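Local coordinates for putative acetyltransferase Sthe_0691 (Sphaerobacter thermophilus, PDB 3SHP), which probably transfers an acetyl group from acetyl-CoA to a substrate not yet identified, as a putative GNAT-type acetyltransferase, at residues A[13-18]-A[65-70]; A[42-47]-A[163-168]; A[87-92]-A[122-127]. All coordinates share one frame; numbering follows the deposited sequence.

Interaction 1. Residues A[13-18]-A[65-70]; sequences TVYLRA and VRRSDE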
ATOM      1  N   THR A  13     -25.019  -3.774  32.640  1.00 31.37           N
ATOM      2  CA  THR A  13     -25.154  -3.294  31.267  1.00 31.85           C
ATOM      3  C   THR A  13     -24.719  -4.302  30.223  1.00 30.57           C
ATOM      4  O   THR A  13     -25.374  -4.426  29.184  1.00 31.52           O
ATOM      5  CB  THR A  13     -24.329  -2.016  31.057  1.00 32.19           C
ATOM      6  OG1 THR A  13     -24.634  -1.111  32.115  1.00 36.33           O
ATOM      7  CG2 THR A  13     -24.721  -1.361  29.775  1.00 34.90           C
ATOM      8  N   VAL A  14     -23.597  -4.981  30.471  1.00 28.57           N
ATOM      9  CA  VAL A  14     -23.055  -5.932  29.517  1.00 27.49           C
ATOM     10  C   VAL A  14     -22.819  -7.315  30.127  1.00 26.98           C
ATOM     11  O   VAL A  14     -22.725  -7.457  31.339  1.00 26.62           O
ATOM     12  CB  VAL A  14     -21.706  -5.440  28.920  1.00 27.22           C
ATOM     13  CG1 VAL A  14     -21.861  -4.017  28.292  1.00 26.91           C
ATOM     14  CG2 VAL A  14     -20.614  -5.484  29.980  1.00 25.13           C
ATOM     15  N   TYR A  15     -22.701  -8.318  29.269  1.00 26.67           N
ATOM     16  CA  TYR A  15     -22.201  -9.593  29.717  1.00 27.07           C
ATOM     17  C   TYR A  15     -21.162 -10.102  28.764  1.00 26.85           C
ATOM     18  O   TYR A  15     -21.106  -9.664  27.614  1.00 27.12           O
ATOM     19  CB  TYR A  15     -23.311 -10.614  29.935  1.00 27.43           C
ATOM     20  CG  TYR A  15     -24.077 -11.068  28.725  1.00 29.11           C
ATOM     21  CD1 TYR A  15     -23.738 -12.248  28.047  1.00 29.01           C
ATOM     22  CD2 TYR A  15     -25.193 -10.363  28.299  1.00 30.71           C
ATOM     23  CE1 TYR A  15     -24.468 -12.682  26.950  1.00 29.19           C
ATOM     24  CE2 TYR A  15     -25.928 -10.788  27.219  1.00 32.57           C
ATOM     25  CZ  TYR A  15     -25.561 -11.947  26.544  1.00 32.18           C
ATOM     26  OH  TYR A  15     -26.337 -12.336  25.457  1.00 34.43           O
ATOM     27  N   LEU A  16     -20.318 -10.988  29.282  1.00 26.24           N
ATOM     28  CA  LEU A  16     -19.237 -11.594  28.542  1.00 25.88           C
ATOM     29  C   LEU A  16     -19.535 -13.061  28.373  1.00 25.69           C
ATOM     30  O   LEU A  16     -19.997 -13.736  29.307  1.00 25.40           O
ATOM     31  CB  LEU A  16     -17.897 -11.409  29.278  1.00 25.79           C
ATOM     32  CG  LEU A  16     -17.157 -10.065  29.109  1.00 26.99           C
ATOM     33  CD1 LEU A  16     -18.057  -8.862  29.174  1.00 28.05           C
ATOM     34  CD2 LEU A  16     -16.106  -9.933  30.183  1.00 28.10           C
ATOM     35  N   ARG A  17     -19.265 -13.548  27.169  1.00 25.45           N
ATOM     36  CA  ARG A  17     -19.430 -14.957  26.844  1.00 25.40           C
ATOM     37  C   ARG A  17     -18.424 -15.239  25.730  1.00 24.68           C
ATOM     38  O   ARG A  17     -17.918 -14.323  25.130  1.00 24.14           O
ATOM     39  CB  ARG A  17     -20.854 -15.223  26.343  1.00 25.33           C
ATOM     40  CG  ARG A  17     -21.314 -14.303  25.151  1.00 25.60           C
ATOM     41  CD  ARG A  17     -22.338 -15.026  24.262  1.00 26.02           C
ATOM     42  NE  ARG A  17     -22.837 -14.179  23.182  1.00 27.38           N
ATOM     43  CZ  ARG A  17     -22.242 -13.996  21.997  1.00 29.09           C
ATOM     44  NH1 ARG A  17     -21.088 -14.610  21.696  1.00 27.19           N
ATOM     45  NH2 ARG A  17     -22.814 -13.182  21.100  1.00 28.33           N
ATOM     46  N   ALA A  18     -18.155 -16.506  25.464  1.00 24.76           N
ATOM     47  CA  ALA A  18     -17.252 -16.895  24.388  1.00 25.04           C
ATOM     48  C   ALA A  18     -17.695 -16.258  23.075  1.00 25.34           C
ATOM     49  O   ALA A  18     -18.871 -16.317  22.711  1.00 25.65           O
ATOM     50  CB  ALA A  18     -17.180 -18.436  24.267  1.00 24.17           C
ATOM     51  N   VAL A  65     -21.288  -8.149  25.330  1.00 23.34           N
ATOM     52  CA  VAL A  65     -22.629  -8.105  24.754  1.00 24.39           C
ATOM     53  C   VAL A  65     -23.491  -7.154  25.560  1.00 25.84           C
ATOM     54  O   VAL A  65     -23.607  -7.292  26.773  1.00 25.79           O
ATOM     55  CB  VAL A  65     -23.292  -9.527  24.712  1.00 24.58           C
ATOM     56  CG1 VAL A  65     -24.677  -9.478  24.080  1.00 25.15           C
ATOM     57  CG2 VAL A  65     -22.402 -10.563  23.992  1.00 22.57           C
ATOM     58  N   ARG A  66     -24.089  -6.172  24.885  1.00 27.54           N
ATOM     59  CA  ARG A  66     -24.982  -5.255  25.569  1.00 28.93           C
ATOM     60  C   ARG A  66     -26.294  -5.946  25.839  1.00 30.23           C
ATOM     61  O   ARG A  66     -26.954  -6.421  24.921  1.00 30.02           O
ATOM     62  CB  ARG A  66     -25.208  -3.969  24.768  1.00 28.97           C
ATOM     63  CG  ARG A  66     -25.934  -2.892  25.551  1.00 28.19           C
ATOM     64  CD  ARG A  66     -25.867  -1.547  24.867  1.00 30.32           C
ATOM     65  NE  ARG A  66     -26.222  -1.604  23.441  1.00 30.77           N
ATOM     66  CZ  ARG A  66     -25.890  -0.675  22.550  1.00 30.39           C
ATOM     67  NH1 ARG A  66     -26.260  -0.817  21.286  1.00 29.20           N
ATOM     68  NH2 ARG A  66     -25.210   0.400  22.927  1.00 29.13           N
ATOM     69  N   ARG A  67     -26.651  -5.997  27.122  1.00 32.03           N
ATOM     70  CA  ARG A  67     -27.867  -6.637  27.595  1.00 34.00           C
ATOM     71  C   ARG A  67     -29.168  -6.070  26.980  1.00 34.67           C
ATOM     72  O   ARG A  67     -30.009  -6.842  26.513  1.00 33.97           O
ATOM     73  CB  ARG A  67     -27.921  -6.583  29.141  1.00 35.08           C
ATOM     74  CG  ARG A  67     -26.710  -7.331  29.844  1.00 37.54           C
ATOM     75  CD  ARG A  67     -26.772  -7.290  31.360  1.00 42.08           C
ATOM     76  NE  ARG A  67     -28.115  -7.616  31.834  1.00 48.15           N
ATOM     77  CZ  ARG A  67     -28.604  -7.298  33.034  1.00 51.98           C
ATOM     78  NH1 ARG A  67     -27.857  -6.652  33.928  1.00 52.91           N
ATOM     79  NH2 ARG A  67     -29.857  -7.637  33.348  1.00 54.47           N
ATOM     80  N   SER A  68     -29.329  -4.746  26.955  1.00 35.56           N
ATOM     81  CA  SER A  68     -30.600  -4.155  26.457  1.00 36.88           C
ATOM     82  C   SER A  68     -30.980  -4.640  25.058  1.00 37.24           C
ATOM     83  O   SER A  68     -32.138  -4.944  24.814  1.00 38.11           O
ATOM     84  CB  SER A  68     -30.590  -2.627  26.515  1.00 36.71           C
ATOM     85  OG  SER A  68     -29.487  -2.104  25.779  1.00 37.50           O
ATOM     86  N   ASP A  69     -30.015  -4.773  24.151  1.00 36.89           N
ATOM     87  CA  ASP A  69     -30.350  -5.165  22.763  1.00 37.02           C
ATOM     88  C   ASP A  69     -29.602  -6.377  22.217  1.00 36.87           C
ATOM     89  O   ASP A  69     -29.784  -6.734  21.052  1.00 36.83           O
ATOM     90  CB  ASP A  69     -30.188  -3.965  21.789  1.00 36.88           C
ATOM     91  CG  ASP A  69     -28.755  -3.428  21.736  1.00 35.73           C
ATOM     92  OD1 ASP A  69     -27.903  -3.905  22.512  1.00 33.25           O
ATOM     93  OD2 ASP A  69     -28.467  -2.521  20.916  1.00 35.94           O
ATOM     94  N   GLU A  70     -28.753  -6.993  23.044  1.00 36.35           N
ATOM     95  CA  GLU A  70     -27.976  -8.174  22.639  1.00 35.92           C
ATOM     96  C   GLU A  70     -26.918  -7.892  21.584  1.00 34.58           C
ATOM     97  O   GLU A  70     -26.415  -8.821  20.942  1.00 35.04           O
ATOM     98  CB  GLU A  70     -28.891  -9.307  22.165  1.00 37.00           C
ATOM     99  CG  GLU A  70     -29.758  -9.897  23.272  1.00 40.15           C
ATOM    100  CD  GLU A  70     -28.930 -10.710  24.243  1.00 43.51           C
ATOM    101  OE1 GLU A  70     -27.969 -11.353  23.785  1.00 45.03           O
ATOM    102  OE2 GLU A  70     -29.228 -10.712  25.455  1.00 45.83           O
TER
HETATM  103  O   HOH W   1     -27.734  -3.082  28.462  1.00 38.06           O
HETATM  104  O   HOH W   2     -25.327 -11.426  21.170  1.00 34.75           O
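The tight part is the antiparallel pairing of strand 14-18 with the end of strand 58-66. Tyr15 and Val65 form a hydrogen-bonded pair. Tyr15 N reaches Val65 O at 2.8 Å, and Val65 N returns to Tyr15 O at 2.7 Å. Arg67 N extends the pairing to Thr13 O at 2.9 Å. The Tyr15 ring leaves in the crowded position between backbone N and carbonyl carbon (chi1 66°). This lays one face over Val65 CB, a CH-pi contact with CB 3.9 Å from the ring centroid. At the ring edge, Tyr15 OH donates to the syn lone pair of Glu70 OE1 at 2.5 Å. An alanine in place of Tyr15 would remove ring and hydroxyl, and would probably leave Val65 less covered and Glu70 less firmly held. The looser side is the turn of the hairpin formed by strands 58-66 and 72-80. Water 1 links Thr13 O to Ser68 N, and water 2 links Arg17 NH2 to Glu70 O. Arg17 passes Val65 CG2 with one guanidinium face and salt-bridges Asp23. Strand 9-10 flanks strand 14-18, strand 72-80 pairs with strand 58-66 on its other side, and helix 98-116 covers the Val14 and Leu16 side.

Interaction 2. Residues A[42-47]-A[163-168]; sequences AEAFLK and IYQAVD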
ATOM      1  N   ALA A  42       3.488  -4.935  26.207  1.00 21.98           N
ATOM      2  CA  ALA A  42       4.613  -4.733  27.099  1.00 21.87           C
ATOM      3  C   ALA A  42       4.205  -5.203  28.468  1.00 22.45           C
ATOM      4  O   ALA A  42       3.012  -5.334  28.754  1.00 22.01           O
ATOM      5  CB  ALA A  42       4.977  -3.276  27.144  1.00 22.12           C
ATOM      6  N   GLU A  43       5.194  -5.422  29.335  1.00 22.81           N
ATOM      7  CA  GLU A  43       4.932  -5.940  30.672  1.00 22.73           C
ATOM      8  C   GLU A  43       6.203  -5.705  31.488  1.00 22.90           C
ATOM      9  O   GLU A  43       7.291  -5.608  30.915  1.00 22.27           O
ATOM     10  CB  GLU A  43       4.589  -7.437  30.593  1.00 22.07           C
ATOM     11  CG  GLU A  43       5.704  -8.260  29.946  1.00 22.38           C
ATOM     12  CD  GLU A  43       5.291  -9.651  29.509  1.00 25.33           C
ATOM     13  OE1 GLU A  43       6.024 -10.601  29.894  1.00 27.19           O
ATOM     14  OE2 GLU A  43       4.294  -9.810  28.744  1.00 25.11           O
ATOM     15  N   ALA A  44       6.082  -5.599  32.806  1.00 23.84           N
ATOM     16  CA  ALA A  44       7.291  -5.572  33.643  1.00 25.73           C
ATOM     17  C   ALA A  44       8.179  -6.758  33.288  1.00 26.45           C
ATOM     18  O   ALA A  44       7.674  -7.852  33.005  1.00 26.68           O
ATOM     19  CB  ALA A  44       6.943  -5.632  35.124  1.00 25.76           C
ATOM     20  N   PHE A  45       9.484  -6.544  33.280  1.00 27.62           N
ATOM     21  CA  PHE A  45      10.410  -7.621  33.003  1.00 30.15           C
ATOM     22  C   PHE A  45      10.427  -8.594  34.172  1.00 31.57           C
ATOM     23  O   PHE A  45      10.851  -8.238  35.264  1.00 31.16           O
ATOM     24  CB  PHE A  45      11.810  -7.070  32.780  1.00 30.15           C
ATOM     25  CG  PHE A  45      12.838  -8.114  32.394  1.00 31.78           C
ATOM     26  CD1 PHE A  45      13.097  -8.388  31.057  1.00 32.26           C
ATOM     27  CD2 PHE A  45      13.572  -8.798  33.374  1.00 32.14           C
ATOM     28  CE1 PHE A  45      14.064  -9.337  30.688  1.00 32.52           C
ATOM     29  CE2 PHE A  45      14.547  -9.749  33.021  1.00 32.39           C
ATOM     30  CZ  PHE A  45      14.792 -10.025  31.674  1.00 32.99           C
ATOM     31  N   LEU A  46       9.958  -9.813  33.932  1.00 33.79           N
ATOM     32  CA  LEU A  46       9.970 -10.864  34.957  1.00 36.50           C
ATOM     33  C   LEU A  46      10.478 -12.158  34.307  1.00 38.56           C
ATOM     34  O   LEU A  46      10.754 -12.186  33.093  1.00 38.18           O
ATOM     35  CB  LEU A  46       8.553 -11.052  35.539  1.00 36.46           C
ATOM     36  CG  LEU A  46       7.826  -9.908  36.269  1.00 36.41           C
ATOM     37  CD1 LEU A  46       6.297 -10.180  36.438  1.00 35.41           C
ATOM     38  CD2 LEU A  46       8.474  -9.631  37.624  1.00 37.37           C
ATOM     39  N   LYS A  47      10.598 -13.227  35.097  1.00 41.41           N
ATOM     40  CA  LYS A  47      11.242 -14.484  34.623  1.00 44.19           C
ATOM     41  C   LYS A  47      10.491 -15.041  33.429  1.00 44.72           C
ATOM     42  O   LYS A  47       9.259 -15.145  33.463  1.00 43.95           O
ATOM     43  CB  LYS A  47      11.280 -15.555  35.724  1.00 44.67           C
ATOM     44  CG  LYS A  47      12.306 -15.321  36.840  1.00 48.90           C
ATOM     45  CD  LYS A  47      11.742 -15.822  38.188  1.00 53.29           C
ATOM     46  CE  LYS A  47      12.774 -15.823  39.305  1.00 56.30           C
ATOM     47  NZ  LYS A  47      13.751 -16.930  39.122  1.00 58.24           N
ATOM     48  N   ILE A 163       0.259  -0.101  30.700  1.00 22.16           N
ATOM     49  CA  ILE A 163       0.089  -1.519  30.999  1.00 22.22           C
ATOM     50  C   ILE A 163      -0.108  -1.674  32.496  1.00 23.92           C
ATOM     51  O   ILE A 163       0.783  -1.333  33.294  1.00 24.28           O
ATOM     52  CB  ILE A 163       1.317  -2.354  30.605  1.00 22.04           C
ATOM     53  CG1 ILE A 163       1.763  -2.045  29.172  1.00 19.97           C
ATOM     54  CG2 ILE A 163       1.038  -3.847  30.841  1.00 20.97           C
ATOM     55  CD1 ILE A 163       0.781  -2.527  28.089  1.00 19.78           C
ATOM     56  N   TYR A 164      -1.282  -2.177  32.869  1.00 25.16           N
ATOM     57  CA  TYR A 164      -1.631  -2.393  34.263  1.00 26.22           C
ATOM     58  C   TYR A 164      -1.414  -3.859  34.572  1.00 27.20           C
ATOM     59  O   TYR A 164      -1.705  -4.718  33.736  1.00 27.66           O
ATOM     60  CB  TYR A 164      -3.104  -2.007  34.520  1.00 25.93           C
ATOM     61  CG  TYR A 164      -3.268  -0.560  34.914  1.00 25.53           C
ATOM     62  CD1 TYR A 164      -3.004   0.462  34.002  1.00 24.42           C
ATOM     63  CD2 TYR A 164      -3.681  -0.209  36.197  1.00 25.46           C
ATOM     64  CE1 TYR A 164      -3.126   1.789  34.359  1.00 24.52           C
ATOM     65  CE2 TYR A 164      -3.825   1.136  36.570  1.00 25.40           C
ATOM     66  CZ  TYR A 164      -3.555   2.118  35.636  1.00 27.04           C
ATOM     67  OH  TYR A 164      -3.691   3.451  35.957  1.00 30.30           O
ATOM     68  N   GLN A 165      -0.916  -4.131  35.778  1.00 28.16           N
ATOM     69  CA  GLN A 165      -0.592  -5.494  36.208  1.00 28.89           C
ATOM     70  C   GLN A 165      -0.953  -5.753  37.652  1.00 30.47           C
ATOM     71  O   GLN A 165      -0.950  -4.842  38.486  1.00 30.64           O
ATOM     72  CB  GLN A 165       0.902  -5.778  36.000  1.00 27.82           C
ATOM     73  CG  GLN A 165       1.290  -5.884  34.517  1.00 26.28           C
ATOM     74  CD  GLN A 165       2.694  -6.463  34.320  1.00 25.25           C
ATOM     75  OE1 GLN A 165       3.706  -5.802  34.611  1.00 25.26           O
ATOM     76  NE2 GLN A 165       2.761  -7.689  33.819  1.00 20.96           N
ATOM     77  N   ALA A 166      -1.296  -7.000  37.940  1.00 32.49           N
ATOM     78  CA  ALA A 166      -1.183  -7.513  39.289  1.00 34.78           C
ATOM     79  C   ALA A 166      -0.225  -8.687  39.209  1.00 36.29           C
ATOM     80  O   ALA A 166      -0.344  -9.571  38.331  1.00 36.28           O
ATOM     81  CB  ALA A 166      -2.525  -7.932  39.837  1.00 34.62           C
ATOM     82  N   VAL A 167       0.745  -8.668  40.110  1.00 38.26           N
ATOM     83  CA  VAL A 167       1.767  -9.687  40.167  1.00 40.64           C
ATOM     84  C   VAL A 167       1.825 -10.258  41.592  1.00 43.66           C
ATOM     85  O   VAL A 167       2.066  -9.527  42.563  1.00 43.90           O
ATOM     86  CB  VAL A 167       3.135  -9.124  39.737  1.00 40.76           C
ATOM     87  CG1 VAL A 167       4.244 -10.187  39.860  1.00 39.91           C
ATOM     88  CG2 VAL A 167       3.067  -8.540  38.300  1.00 40.06           C
ATOM     89  N   ASP A 168       1.585 -11.562  41.697  1.00 46.53           N
ATOM     90  CA  ASP A 168       1.661 -12.290  42.956  1.00 50.40           C
ATOM     91  C   ASP A 168       2.973 -12.008  43.693  1.00 53.29           C
ATOM     92  O   ASP A 168       4.042 -11.963  43.065  1.00 52.91           O
ATOM     93  CB  ASP A 168       1.508 -13.793  42.688  1.00 50.04           C
ATOM     94  CG  ASP A 168       1.396 -14.610  43.956  1.00 50.80           C
ATOM     95  OD1 ASP A 168       2.419 -14.737  44.656  1.00 49.81           O
ATOM     96  OD2 ASP A 168       0.294 -15.144  44.245  1.00 51.89           O
TER
HETATM   97  O   HOH W   3       5.312  -9.037  33.539  1.00 27.19           O
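Polar contacts centre on Gln165, whose side chain crosses from strand 157-167 to the 42-47 segment. Its CG is anti to the carbonyl carbon (chi1 -70°), and the chain beyond CG is extended, so the amide arrives beside the backbone of Ala44. Ala44 N donates to Gln165 OE1 at 3.0 Å. The bond is fairly straight at the hydrogen (159°), but the donor stands above the amide plane and not on a lone pair. On the other branch, Gln165 NE2 gives a hydrogen to water 3 at 2.9 Å, and this water donates to Ala44 O. The amide group thus serves both the N-H and the C=O of one residue, the second through water. Gln165 NE2 also bonds to Thr123 OG1 on the neighbouring strand, which should help fix the rotation of the amide.

Apolar contacts lie before and after it along the strand. Ile163 CG1 touches Ala42 CB at 4.0 Å. Leu46 and Val167 meet tip to tip, with Leu46 CD1 4.0 Å from Val167 CG1. Separately, the methyl Ile163 CG2 packs against the carbonyl oxygen Ala42 O at 3.2 Å.

A further kind of contact involves another chain. Glu43 OE2 forms a salt bridge with Arg149 of the third subunit. The backbone of Glu43 pairs antiparallel with a strand of that subunit, whose Arg147 also bonds to Leu46 O.

The two segments run in similar directions, 21° apart, but they share no backbone pairing. The arrangement is that of a short segment laid over the face of strand 157-167 and built into a subunit interface, where a beta sheet continues from one chain to the next.

Interaction 3. Residues A[87-92]-A[122-127]; sequences LRFHMA and ITVEIA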
ATOM      1  N   LEU A  87      -4.312  -9.396  28.346  1.00 22.83           N
ATOM      2  CA  LEU A  87      -5.549  -9.044  27.655  1.00 22.58           C
ATOM      3  C   LEU A  87      -5.645  -7.606  27.192  1.00 21.92           C
ATOM      4  O   LEU A  87      -5.000  -6.704  27.738  1.00 21.82           O
ATOM      5  CB  LEU A  87      -6.767  -9.347  28.508  1.00 22.87           C
ATOM      6  CG  LEU A  87      -6.832  -8.765  29.900  1.00 25.36           C
ATOM      7  CD1 LEU A  87      -8.268  -8.381  30.203  1.00 28.17           C
ATOM      8  CD2 LEU A  87      -6.305  -9.797  30.917  1.00 27.15           C
ATOM      9  N   ARG A  88      -6.467  -7.420  26.180  1.00 21.29           N
ATOM     10  CA  ARG A  88      -6.745  -6.113  25.628  1.00 22.58           C
ATOM     11  C   ARG A  88      -8.186  -6.122  25.133  1.00 22.57           C
ATOM     12  O   ARG A  88      -8.769  -7.189  24.918  1.00 22.94           O
ATOM     13  CB  ARG A  88      -5.744  -5.772  24.499  1.00 22.77           C
ATOM     14  CG  ARG A  88      -5.952  -6.435  23.116  1.00 23.89           C
ATOM     15  CD  ARG A  88      -5.195  -5.651  21.961  1.00 23.49           C
ATOM     16  NE  ARG A  88      -3.745  -5.588  22.205  1.00 24.58           N
ATOM     17  CZ  ARG A  88      -2.870  -6.535  21.850  1.00 24.55           C
ATOM     18  NH1 ARG A  88      -1.578  -6.403  22.161  1.00 22.55           N
ATOM     19  NH2 ARG A  88      -3.280  -7.620  21.189  1.00 23.76           N
ATOM     20  N   PHE A  89      -8.765  -4.950  24.974  1.00 22.58           N
ATOM     21  CA  PHE A  89     -10.166  -4.836  24.589  1.00 23.25           C
ATOM     22  C   PHE A  89     -10.228  -4.154  23.239  1.00 23.58           C
ATOM     23  O   PHE A  89      -9.398  -3.288  22.946  1.00 23.87           O
ATOM     24  CB  PHE A  89     -10.941  -3.987  25.607  1.00 22.70           C
ATOM     25  CG  PHE A  89     -10.945  -4.561  26.997  1.00 24.37           C
ATOM     26  CD1 PHE A  89     -11.933  -5.451  27.393  1.00 24.92           C
ATOM     27  CD2 PHE A  89      -9.952  -4.218  27.904  1.00 25.50           C
ATOM     28  CE1 PHE A  89     -11.943  -5.988  28.675  1.00 26.48           C
ATOM     29  CE2 PHE A  89      -9.940  -4.758  29.191  1.00 28.23           C
ATOM     30  CZ  PHE A  89     -10.950  -5.641  29.584  1.00 27.59           C
ATOM     31  N   HIS A  90     -11.211  -4.539  22.436  1.00 24.20           N
ATOM     32  CA  HIS A  90     -11.469  -3.916  21.149  1.00 25.25           C
ATOM     33  C   HIS A  90     -12.943  -3.544  21.181  1.00 25.28           C
ATOM     34  O   HIS A  90     -13.784  -4.429  21.165  1.00 26.05           O
ATOM     35  CB  HIS A  90     -11.230  -4.894  19.996  1.00 25.58           C
ATOM     36  CG  HIS A  90      -9.826  -5.401  19.890  1.00 27.84           C
ATOM     37  ND1 HIS A  90      -8.832  -4.710  19.226  1.00 30.93           N
ATOM     38  CD2 HIS A  90      -9.251  -6.542  20.344  1.00 29.01           C
ATOM     39  CE1 HIS A  90      -7.704  -5.397  19.288  1.00 30.36           C
ATOM     40  NE2 HIS A  90      -7.933  -6.516  19.955  1.00 29.40           N
HETATM   41  N   MSE A  91     -13.267  -2.257  21.248  1.00 25.20           N
HETATM   42  CA  MSE A  91     -14.684  -1.836  21.322  1.00 25.58           C
HETATM   43  C   MSE A  91     -15.181  -1.412  19.943  1.00 26.07           C
HETATM   44  O   MSE A  91     -14.393  -0.936  19.140  1.00 26.55           O
HETATM   45  CB  MSE A  91     -14.866  -0.683  22.319  1.00 24.70           C
HETATM   46  CG  MSE A  91     -14.227  -0.972  23.678  1.00 24.52           C
HETATM   47 SE   MSE A  91     -14.921  -2.592  24.524  0.75 20.52          SE
HETATM   48  CE  MSE A  91     -16.707  -1.955  24.847  1.00 20.06           C
ATOM     49  N   ALA A  92     -16.471  -1.587  19.664  1.00 26.63           N
ATOM     50  CA  ALA A  92     -17.014  -1.160  18.381  1.00 28.00           C
ATOM     51  C   ALA A  92     -16.855   0.350  18.238  1.00 29.04           C
ATOM     52  O   ALA A  92     -17.092   1.091  19.180  1.00 28.36           O
ATOM     53  CB  ALA A  92     -18.475  -1.568  18.227  1.00 27.30           C
ATOM     54  N   ILE A 122      -1.369 -10.936  35.856  1.00 31.34           N
ATOM     55  CA  ILE A 122      -2.444 -10.458  34.985  1.00 29.83           C
ATOM     56  C   ILE A 122      -1.979  -9.127  34.412  1.00 27.97           C
ATOM     57  O   ILE A 122      -1.507  -8.261  35.162  1.00 27.27           O
ATOM     58  CB  ILE A 122      -3.768 -10.236  35.769  1.00 30.55           C
ATOM     59  CG1 ILE A 122      -4.218 -11.535  36.451  1.00 32.15           C
ATOM     60  CG2 ILE A 122      -4.880  -9.725  34.852  1.00 30.59           C
ATOM     61  CD1 ILE A 122      -5.516 -11.405  37.325  1.00 31.82           C
ATOM     62  N   THR A 123      -2.124  -8.971  33.095  1.00 25.51           N
ATOM     63  CA  THR A 123      -1.520  -7.873  32.361  1.00 23.89           C
ATOM     64  C   THR A 123      -2.589  -7.340  31.395  1.00 23.66           C
ATOM     65  O   THR A 123      -3.133  -8.098  30.569  1.00 23.42           O
ATOM     66  CB  THR A 123      -0.237  -8.355  31.605  1.00 23.46           C
ATOM     67  OG1 THR A 123       0.712  -8.887  32.540  1.00 22.86           O
ATOM     68  CG2 THR A 123       0.444  -7.225  30.842  1.00 21.58           C
ATOM     69  N   VAL A 124      -2.899  -6.051  31.528  1.00 22.61           N
ATOM     70  CA  VAL A 124      -3.978  -5.408  30.769  1.00 21.74           C
ATOM     71  C   VAL A 124      -3.499  -4.113  30.093  1.00 21.47           C
ATOM     72  O   VAL A 124      -2.896  -3.243  30.740  1.00 21.60           O
ATOM     73  CB  VAL A 124      -5.181  -5.058  31.685  1.00 22.43           C
ATOM     74  CG1 VAL A 124      -6.393  -4.632  30.860  1.00 20.67           C
ATOM     75  CG2 VAL A 124      -5.551  -6.261  32.594  1.00 23.77           C
ATOM     76  N   GLU A 125      -3.806  -3.970  28.809  1.00 21.00           N
ATOM     77  CA  GLU A 125      -3.532  -2.737  28.060  1.00 20.89           C
ATOM     78  C   GLU A 125      -4.671  -1.756  28.290  1.00 21.63           C
ATOM     79  O   GLU A 125      -5.861  -2.132  28.125  1.00 21.32           O
ATOM     80  CB  GLU A 125      -3.450  -3.023  26.559  1.00 20.49           C
ATOM     81  CG  GLU A 125      -2.284  -3.878  26.128  1.00 21.27           C
ATOM     82  CD  GLU A 125      -2.076  -3.865  24.584  1.00 22.15           C
ATOM     83  OE1 GLU A 125      -2.980  -3.385  23.851  1.00 21.84           O
ATOM     84  OE2 GLU A 125      -1.012  -4.345  24.115  1.00 21.37           O
ATOM     85  N   ILE A 126      -4.324  -0.517  28.691  1.00 21.60           N
ATOM     86  CA  ILE A 126      -5.304   0.552  28.864  1.00 21.68           C
ATOM     87  C   ILE A 126      -4.718   1.899  28.450  1.00 22.05           C
ATOM     88  O   ILE A 126      -3.666   2.294  28.944  1.00 22.42           O
ATOM     89  CB  ILE A 126      -5.807   0.682  30.333  1.00 22.05           C
ATOM     90  CG1 ILE A 126      -6.238  -0.683  30.906  1.00 21.11           C
ATOM     91  CG2 ILE A 126      -6.982   1.685  30.410  1.00 20.84           C
ATOM     92  CD1 ILE A 126      -6.513  -0.652  32.412  1.00 18.47           C
ATOM     93  N   ALA A 127      -5.396   2.609  27.552  1.00 21.43           N
ATOM     94  CA  ALA A 127      -4.857   3.871  27.068  1.00 21.51           C
ATOM     95  C   ALA A 127      -4.998   4.910  28.168  1.00 22.10           C
ATOM     96  O   ALA A 127      -5.955   4.871  28.928  1.00 22.15           O
ATOM     97  CB  ALA A 127      -5.582   4.327  25.795  1.00 20.76           C
TER
HETATM   98  O   HOH W   4      -7.269  -2.718  25.723  1.00 25.63           O
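This is a buried parallel strand pairing near the centre of the chain. It joins the two strands of a right-handed beta-alpha-beta unit made of strand 84-91, helix 98-116 and strand 121-127. Two backbone bonds carry it. Leu87 N donates to Thr123 O at 2.8 Å, and Glu125 N donates to Leu87 O at 3.2 Å. Both run nearly along the C=O axis. The strands then diverge, with 35° between their directions. This splay is consistent with the GNAT fold, where parallel neighbours usually part to receive acetyl-CoA. Beyond Leu87, water 4 takes over: it accepts from Phe89 N and donates to Glu125 O.

Two kinds of side-chain contact flank the pairing. Arg88 and Glu125 lie side by side. The guanidinium grips the carboxylate side-on, Arg88 NE to Glu125 OE1 at 2.9 Å and Arg88 NH1 to Glu125 OE2 at 2.9 Å. Both oxygens are met from above the carboxylate plane, and the two planes are 64° apart. Arg41 binds Glu125 as well, and Asn38 O takes Arg88 NH2. The two arginines probably favour a charged carboxylate in this buried place. Elsewhere the packing is apolar. Leu87 CG lies 3.9 Å from Val124 CG2, and the Phe89 ring turns its edge to Val124 CG1. Strand 72-80 flanks 84-91, strand 157-167 flanks 121-127, and Leu87 and Phe89 pack against helix 98-116.

Overall arrangement
All three interactions reach one mixed sheet. The centre of interaction 3 lies about 3 Å from the centre of the chain, between the other two. Its centre is 17 Å from that of interaction 1 and 14 Å from that of interaction 2. Interactions 1 and 2 lie on opposite sides of the chain's centre, 29 Å apart between centres. Interactions 2 and 3 touch through neighbouring strands, where Tyr164 O lies 2.8 Å from Val124 N, a probable hydrogen bond. Meso-tartaric acid is bound at Phe35, Arg58 and Trp59. The side chain of Arg88 is about 12 Å from the bound meso-tartaric acid. The side chain of Arg17 is about 14 Å from a bound meso-tartaric acid.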